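Local atomic coordinates of d-3-phosphoglycerate dehydrogenase oxidoreductase protein (Ralstonia solanacearum, PDB entry 3GG9), a protein that probably oxidises D-3-phosphoglycerate using NAD as cofactor. Residues S141-S145 with T146-P150; G260-T263 with A264-G268; H287-L290 with R291-N294. All coordinates share one frame; numbering follows the deposited sequence.

Contact 1 of 3, residues S141-S145 with T146-P150; sequences SGLKS and TTMPP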
loop_
_atom_site.group_PDB
_atom_site.type_symbol
_atom_site.label_atom_id
_atom_site.label_comp_id
_atom_site.label_asym_id
_atom_site.label_seq_id
_atom_site.Cartn_x
_atom_site.Cartn_y
_atom_site.Cartn_z
ATOM N N SER A 141 -7.203 -11.374 8.612
ATOM C CA SER A 141 -6.458 -11.339 7.359
ATOM C C SER A 141 -6.192 -12.733 6.811
ATOM O O SER A 141 -5.468 -12.881 5.824
ATOM C CB SER A 141 -5.130 -10.621 7.573
ATOM O OG SER A 141 -4.430 -11.207 8.668
ATOM N N GLY A 142 -6.764 -13.755 7.454
ATOM C CA GLY A 142 -6.427 -15.150 7.137
ATOM C C GLY A 142 -5.004 -15.480 7.562
ATOM O O GLY A 142 -4.553 -15.052 8.637
ATOM N N LEU A 143 -4.304 -16.250 6.730
ATOM C CA LEU A 143 -2.873 -16.580 6.918
ATOM C C LEU A 143 -2.558 -17.310 8.240
ATOM O O LEU A 143 -1.448 -17.207 8.783
ATOM C CB LEU A 143 -1.980 -15.322 6.730
ATOM C CG LEU A 143 -2.147 -14.583 5.390
ATOM C CD1 LEU A 143 -1.742 -13.123 5.504
ATOM C CD2 LEU A 143 -1.342 -15.259 4.302
ATOM N N LYS A 144 -3.539 -18.069 8.728
ATOM C CA LYS A 144 -3.404 -18.751 10.020
ATOM C C LYS A 144 -3.211 -20.264 9.907
ATOM O O LYS A 144 -3.393 -20.997 10.882
ATOM C CB LYS A 144 -4.552 -18.384 10.974
ATOM C CG LYS A 144 -5.953 -18.492 10.410
ATOM C CD LYS A 144 -6.967 -18.005 11.441
ATOM C CE LYS A 144 -8.380 -17.951 10.874
ATOM N NZ LYS A 144 -8.975 -19.312 10.696
ATOM N N SER A 145 -2.819 -20.710 8.715
ATOM C CA SER A 145 -2.492 -22.109 8.448
ATOM C C SER A 145 -1.316 -22.600 9.291
ATOM O O SER A 145 -0.430 -21.817 9.648
ATOM C CB SER A 145 -2.205 -22.306 6.959
ATOM O OG SER A 145 -1.386 -23.441 6.745
ATOM N N THR A 146 -1.326 -23.898 9.606
ATOM C CA THR A 146 -0.288 -24.546 10.426
ATOM C C THR A 146 1.087 -24.579 9.754
ATOM O O THR A 146 2.109 -24.642 10.436
ATOM C CB THR A 146 -0.686 -25.993 10.844
ATOM O OG1 THR A 146 -1.337 -26.659 9.750
ATOM C CG2 THR A 146 -1.623 -25.967 12.051
ATOM N N THR A 147 1.095 -24.529 8.421
ATOM C CA THR A 147 2.322 -24.454 7.623
ATOM C C THR A 147 2.982 -23.056 7.667
ATOM O O THR A 147 4.167 -22.912 7.340
ATOM C CB THR A 147 2.047 -24.844 6.146
ATOM O OG1 THR A 147 1.076 -23.952 5.584
ATOM C CG2 THR A 147 1.522 -26.282 6.040
ATOM N N MET A 148 2.216 -22.042 8.071
ATOM C CA MET A 148 2.684 -20.648 8.133
ATOM C C MET A 148 3.253 -20.264 9.502
ATOM O O MET A 148 2.876 -20.861 10.505
ATOM C CB MET A 148 1.532 -19.717 7.750
ATOM C CG MET A 148 1.317 -19.658 6.254
ATOM S SD MET A 148 -0.240 -18.914 5.783
ATOM C CE MET A 148 -0.200 -19.183 4.011
ATOM N N PRO A 149 4.155 -19.254 9.557
ATOM C CA PRO A 149 4.676 -18.791 10.849
ATOM C C PRO A 149 3.578 -18.322 11.835
ATOM O O PRO A 149 2.486 -17.958 11.400
ATOM C CB PRO A 149 5.587 -17.617 10.453
ATOM C CG PRO A 149 6.021 -17.958 9.058
ATOM C CD PRO A 149 4.782 -18.523 8.435
ATOM N N PRO A 150 3.854 -18.391 13.156
ATOM C CA PRO A 150 2.944 -17.844 14.171
ATOM C C PRO A 150 2.706 -16.340 13.984
ATOM O O PRO A 150 3.662 -15.579 13.778
ATOM C CB PRO A 150 3.684 -18.114 15.494
ATOM C CG PRO A 150 5.112 -18.367 15.103
ATOM C CD PRO A 150 5.035 -19.029 13.774
HETATM O O HOH W 1 -0.340 -19.151 11.592
#
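Met148 folds back over Leu143 while Ser145 and Thr147 pair their hydroxyls, so that this stretch of chain between helix 126-134 and strand 162-166 closes on itself within a few residues. The packed part is apolar. With CG beside the backbone N and the chain extended beyond it, Met148 carries its thioether across Leu143. SD of Met148 stands 3.7 Å from CA of Leu143, and CE of Met148 comes to 4.1 Å from CD2 of Leu143, the two side chains crossing at a slant. Both also touch Asn294, and Met148 reaches Glu293 as well, so the patch is backed by a neighbouring loop; Glu293 OE1 accepts a hydrogen bond from Leu143 N.

The other part is polar and faces solvent. Ser145 OG lies 2.8 Å from Thr147 OG1 in a hydrogen bond that either hydroxyl could donate. Chi1 of Ser145, at 156°, turns its OG to the side of the carbonyl carbon, facing the residues that follow. Thr146 and Thr147 are exposed, and a water donates to Pro149 O from 3.1 Å and, more weakly, to Ser145 O.

Ser145 O has a second donor in the backbone: Met148 N at 3.1 Å, with an N-H...O angle of 149°. That bond, from the fourth residue back to the first, closes a beta turn from Ser145 to Met148, and the helical angles of Thr146 and Thr147 at its corners make it type I, here at the surface of the NAD-binding domain.

Contact 2 of 3, residues G260-T263 with A264-G268; sequences GMVT and ALNRG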
loop_
_atom_site.group_PDB
_atom_site.type_symbol
_atom_site.label_atom_id
_atom_site.label_comp_id
_atom_site.label_asym_id
_atom_site.label_seq_id
_atom_site.Cartn_x
_atom_site.Cartn_y
_atom_site.Cartn_z
ATOM N N GLY A 260 8.486 -21.605 -10.562
ATOM C CA GLY A 260 9.377 -21.548 -9.405
ATOM C C GLY A 260 8.753 -20.886 -8.202
ATOM O O GLY A 260 8.875 -21.360 -7.075
ATOM N N MET A 261 8.067 -19.782 -8.452
ATOM C CA MET A 261 7.391 -19.062 -7.395
ATOM C C MET A 261 6.245 -19.823 -6.683
ATOM O O MET A 261 6.206 -19.900 -5.445
ATOM C CB MET A 261 6.925 -17.731 -7.958
ATOM C CG MET A 261 5.636 -17.250 -7.408
ATOM S SD MET A 261 5.979 -15.658 -6.799
ATOM C CE MET A 261 7.112 -16.158 -5.473
ATOM N N VAL A 262 5.315 -20.364 -7.464
ATOM C CA VAL A 262 4.249 -21.191 -6.917
ATOM C C VAL A 262 4.884 -22.309 -6.095
ATOM O O VAL A 262 4.493 -22.517 -4.944
ATOM C CB VAL A 262 3.338 -21.766 -8.021
ATOM C CG1 VAL A 262 2.425 -22.885 -7.452
ATOM C CG2 VAL A 262 2.507 -20.651 -8.671
ATOM N N THR A 263 5.896 -22.962 -6.672
ATOM C CA THR A 263 6.601 -24.070 -6.020
ATOM C C THR A 263 7.183 -23.636 -4.682
ATOM O O THR A 263 6.928 -24.273 -3.672
ATOM C CB THR A 263 7.689 -24.690 -6.941
ATOM O OG1 THR A 263 7.079 -25.159 -8.153
ATOM C CG2 THR A 263 8.418 -25.865 -6.253
ATOM N N ALA A 264 7.907 -22.516 -4.663
ATOM C CA ALA A 264 8.518 -22.040 -3.429
ATOM C C ALA A 264 7.484 -21.616 -2.375
ATOM O O ALA A 264 7.643 -21.931 -1.184
ATOM C CB ALA A 264 9.493 -20.912 -3.718
ATOM N N LEU A 265 6.419 -20.932 -2.795
ATOM C CA LEU A 265 5.363 -20.551 -1.854
ATOM C C LEU A 265 4.719 -21.776 -1.220
ATOM O O LEU A 265 4.485 -21.800 -0.012
ATOM C CB LEU A 265 4.305 -19.654 -2.503
ATOM C CG LEU A 265 4.710 -18.197 -2.772
ATOM C CD1 LEU A 265 3.634 -17.531 -3.602
ATOM C CD2 LEU A 265 4.962 -17.399 -1.486
ATOM N N ASN A 266 4.488 -22.803 -2.030
ATOM C CA ASN A 266 3.968 -24.073 -1.524
ATOM C C ASN A 266 4.914 -24.821 -0.578
ATOM O O ASN A 266 4.465 -25.654 0.198
ATOM C CB ASN A 266 3.524 -24.978 -2.673
ATOM C CG ASN A 266 2.190 -24.557 -3.263
ATOM O OD1 ASN A 266 1.420 -23.828 -2.643
ATOM N ND2 ASN A 266 1.916 -25.012 -4.475
ATOM N N ARG A 267 6.209 -24.521 -0.626
ATOM C CA ARG A 267 7.151 -25.127 0.326
ATOM C C ARG A 267 7.392 -24.244 1.564
ATOM O O ARG A 267 8.075 -24.650 2.513
ATOM C CB ARG A 267 8.456 -25.576 -0.361
ATOM C CG ARG A 267 8.235 -26.441 -1.617
ATOM C CD ARG A 267 9.189 -27.618 -1.749
ATOM N NE ARG A 267 10.488 -27.291 -2.343
ATOM C CZ ARG A 267 10.894 -27.654 -3.565
ATOM N NH1 ARG A 267 12.107 -27.310 -3.981
ATOM N NH2 ARG A 267 10.108 -28.357 -4.373
ATOM N N GLY A 268 6.812 -23.041 1.553
ATOM C CA GLY A 268 6.756 -22.182 2.733
ATOM C C GLY A 268 7.856 -21.144 2.873
ATOM O O GLY A 268 7.905 -20.426 3.881
#
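Side chains and backbone meet here one turn apart along a single short helix, 260-267, which crosses between strands 246-249 and 272-275 in a beta-alpha-beta unit of the parallel Rossmann-type sheet. The backbone supplies the regular ladder. Ala264 N donates to Gly260 O at 2.8 Å; Leu265 N reaches Met261 O at 2.9 Å, and Asn266 N bonds Val262 O at the same distance. The fourth rung, Arg267 N to Thr263 O, is weak, its N-H...O angle down to 128°, as the helix runs out. Gly268 then takes a positive phi of 94° and sends its N to Leu265 O and, weakly, to Ala264 O, closing the helix in a Schellman motif.

On the buried flank Met261, bent at chi2 and chi3, brings CE back to 4.2 Å from CG of Leu265. Both side chains also lie on Ala273 of the adjoining strand, while Leu265 and Val262 touch Leu289. Farther round, Val262 and Asn266 run side by side, CG1 of the valine 3.7 Å from ND2 of the amide.

Thr263 and Arg267 form another such pair. Methyl CG2 of Thr263, set opposite the backbone N across the CA-CB bond (chi1 -58° for OG1), lies over one face of the guanidinium, 3.5 Å from NH2 of Arg267. The same rotation leaves OG1 hydrogen-bonded to Asn259 O, just ahead of the helix. The threonine is thus split by chemistry: its hydroxyl is held by the backbone carbonyl before the helix, and its methyl offers the flat arginine end a van der Waals surface.

Contact 3 of 3, residues H287-L290 with R291-N294; sequences HTLL and RMEN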
loop_
_atom_site.group_PDB
_atom_site.type_symbol
_atom_site.label_atom_id
_atom_site.label_comp_id
_atom_site.label_asym_id
_atom_site.label_seq_id
_atom_site.Cartn_x
_atom_site.Cartn_y
_atom_site.Cartn_z
ATOM N N HIS A 287 -5.732 -17.720 -12.348
ATOM C CA HIS A 287 -4.344 -18.118 -12.201
ATOM C C HIS A 287 -4.156 -18.702 -10.814
ATOM O O HIS A 287 -4.785 -18.247 -9.845
ATOM C CB HIS A 287 -3.405 -16.911 -12.364
ATOM C CG HIS A 287 -1.982 -17.302 -12.586
ATOM N ND1 HIS A 287 -1.135 -17.626 -11.551
ATOM C CD2 HIS A 287 -1.256 -17.437 -13.723
ATOM C CE1 HIS A 287 0.050 -17.943 -12.036
ATOM N NE2 HIS A 287 0.003 -17.836 -13.351
ATOM N N THR A 288 -3.287 -19.700 -10.716
ATOM C CA THR A 288 -2.935 -20.358 -9.438
ATOM C C THR A 288 -2.610 -19.344 -8.328
ATOM O O THR A 288 -3.100 -19.461 -7.202
ATOM C CB THR A 288 -1.744 -21.338 -9.668
ATOM O OG1 THR A 288 -2.138 -22.325 -10.632
ATOM C CG2 THR A 288 -1.348 -22.058 -8.417
ATOM N N LEU A 289 -1.801 -18.338 -8.659
ATOM C CA LEU A 289 -1.372 -17.325 -7.691
ATOM C C LEU A 289 -2.509 -16.474 -7.146
ATOM O O LEU A 289 -2.431 -16.001 -6.014
ATOM C CB LEU A 289 -0.316 -16.410 -8.307
ATOM C CG LEU A 289 1.118 -16.920 -8.406
ATOM C CD1 LEU A 289 1.931 -15.808 -9.016
ATOM C CD2 LEU A 289 1.693 -17.327 -7.011
ATOM N N LEU A 290 -3.563 -16.299 -7.944
ATOM C CA LEU A 290 -4.728 -15.516 -7.539
ATOM C C LEU A 290 -5.544 -16.245 -6.486
ATOM O O LEU A 290 -6.287 -15.622 -5.740
ATOM C CB LEU A 290 -5.615 -15.148 -8.748
ATOM C CG LEU A 290 -5.042 -14.309 -9.900
ATOM C CD1 LEU A 290 -6.116 -13.898 -10.900
ATOM C CD2 LEU A 290 -4.382 -13.086 -9.357
ATOM N N ARG A 291 -5.401 -17.566 -6.429
ATOM C CA ARG A 291 -6.114 -18.367 -5.438
ATOM C C ARG A 291 -5.286 -18.665 -4.183
ATOM O O ARG A 291 -5.689 -19.470 -3.347
ATOM C CB ARG A 291 -6.642 -19.650 -6.086
ATOM C CG ARG A 291 -7.511 -19.352 -7.301
ATOM C CD ARG A 291 -8.172 -20.608 -7.854
ATOM N NE ARG A 291 -7.231 -21.496 -8.544
ATOM C CZ ARG A 291 -6.804 -21.345 -9.799
ATOM N NH1 ARG A 291 -5.979 -22.247 -10.300
ATOM N NH2 ARG A 291 -7.186 -20.311 -10.556
ATOM N N MET A 292 -4.139 -17.998 -4.059
ATOM C CA MET A 292 -3.261 -18.106 -2.890
ATOM C C MET A 292 -3.350 -16.865 -2.001
ATOM O O MET A 292 -3.031 -15.754 -2.438
ATOM C CB MET A 292 -1.810 -18.328 -3.342
ATOM C CG MET A 292 -1.497 -19.774 -3.750
ATOM S SD MET A 292 0.216 -20.075 -4.272
ATOM C CE MET A 292 -0.049 -20.386 -5.963
ATOM N N GLU A 293 -3.766 -17.067 -0.748
ATOM C CA GLU A 293 -3.913 -15.986 0.239
ATOM C C GLU A 293 -2.587 -15.275 0.563
ATOM O O GLU A 293 -2.583 -14.101 0.943
ATOM C CB GLU A 293 -4.569 -16.505 1.524
ATOM C CG GLU A 293 -3.723 -17.493 2.342
ATOM C CD GLU A 293 -4.283 -17.778 3.738
ATOM O OE1 GLU A 293 -5.253 -17.104 4.173
ATOM O OE2 GLU A 293 -3.739 -18.689 4.399
ATOM N N ASN A 294 -1.471 -15.992 0.403
ATOM C CA ASN A 294 -0.128 -15.399 0.600
ATOM C C ASN A 294 0.532 -14.903 -0.697
ATOM O O ASN A 294 1.749 -14.744 -0.757
ATOM C CB ASN A 294 0.801 -16.359 1.354
ATOM C CG ASN A 294 0.968 -17.690 0.645
ATOM O OD1 ASN A 294 0.079 -18.134 -0.088
ATOM N ND2 ASN A 294 2.098 -18.342 0.872
#
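Met292 starts out extended, its chi2 at -179°, then bends at chi3 (-111°), which swings CE back over the 3-10 turn that it follows; Arg291 bends likewise at chi3 (-72°), and its guanidinium folds over the backbone of His287 and Thr288. The turn, which opens at Thr288, leads toward strand 295-297 at the edge of the Rossmann-type sheet.

Its backbone closes through Arg291 N to Thr288 O at 3.1 Å and Met292 N to Leu289 O at 3.3 Å. Ahead of it, His287 receives Leu290 N on its O and Leu289 N on its ND1 (3.1 Å), the latter near the ring plane, while Phe278 meets the same imidazole edge to face and a bound glycerol lies about 3 Å from the side chain.

The Arg291 guanidinium has CA of Thr288 under one face, 3.7 Å from its plane, displaced toward the rim. His287 O is near that face too, but the angle is too poor for a bond from NH2. Met292 packs on Val262 of helix 260-267. Within the turn, CE of Met292 lies 3.7 Å from CD2 of Leu289.

In the fold
In chain order, contacts 1, 2 and 3 all belong to the NAD-binding domain, on the same side of the chain's centre. Contact 2 is the helix between strands 246-249 and 272-275, and contact 3 leads into the edge strand 295-297; their centres are 11 Å apart, and their side chains pack directly on one another. Contact 1 is about 15 Å, centre to centre, from either. It touches contact 3 but comes no nearer than about 5 Å to contact 2. Residues 287-294 therefore join the surface turn to the helix that flanks the sheet. Gln12 of the second subunit bonds Ser141, and its Lys134 bonds Leu290 O, so contacts 1 and 3 both border the dimer contact.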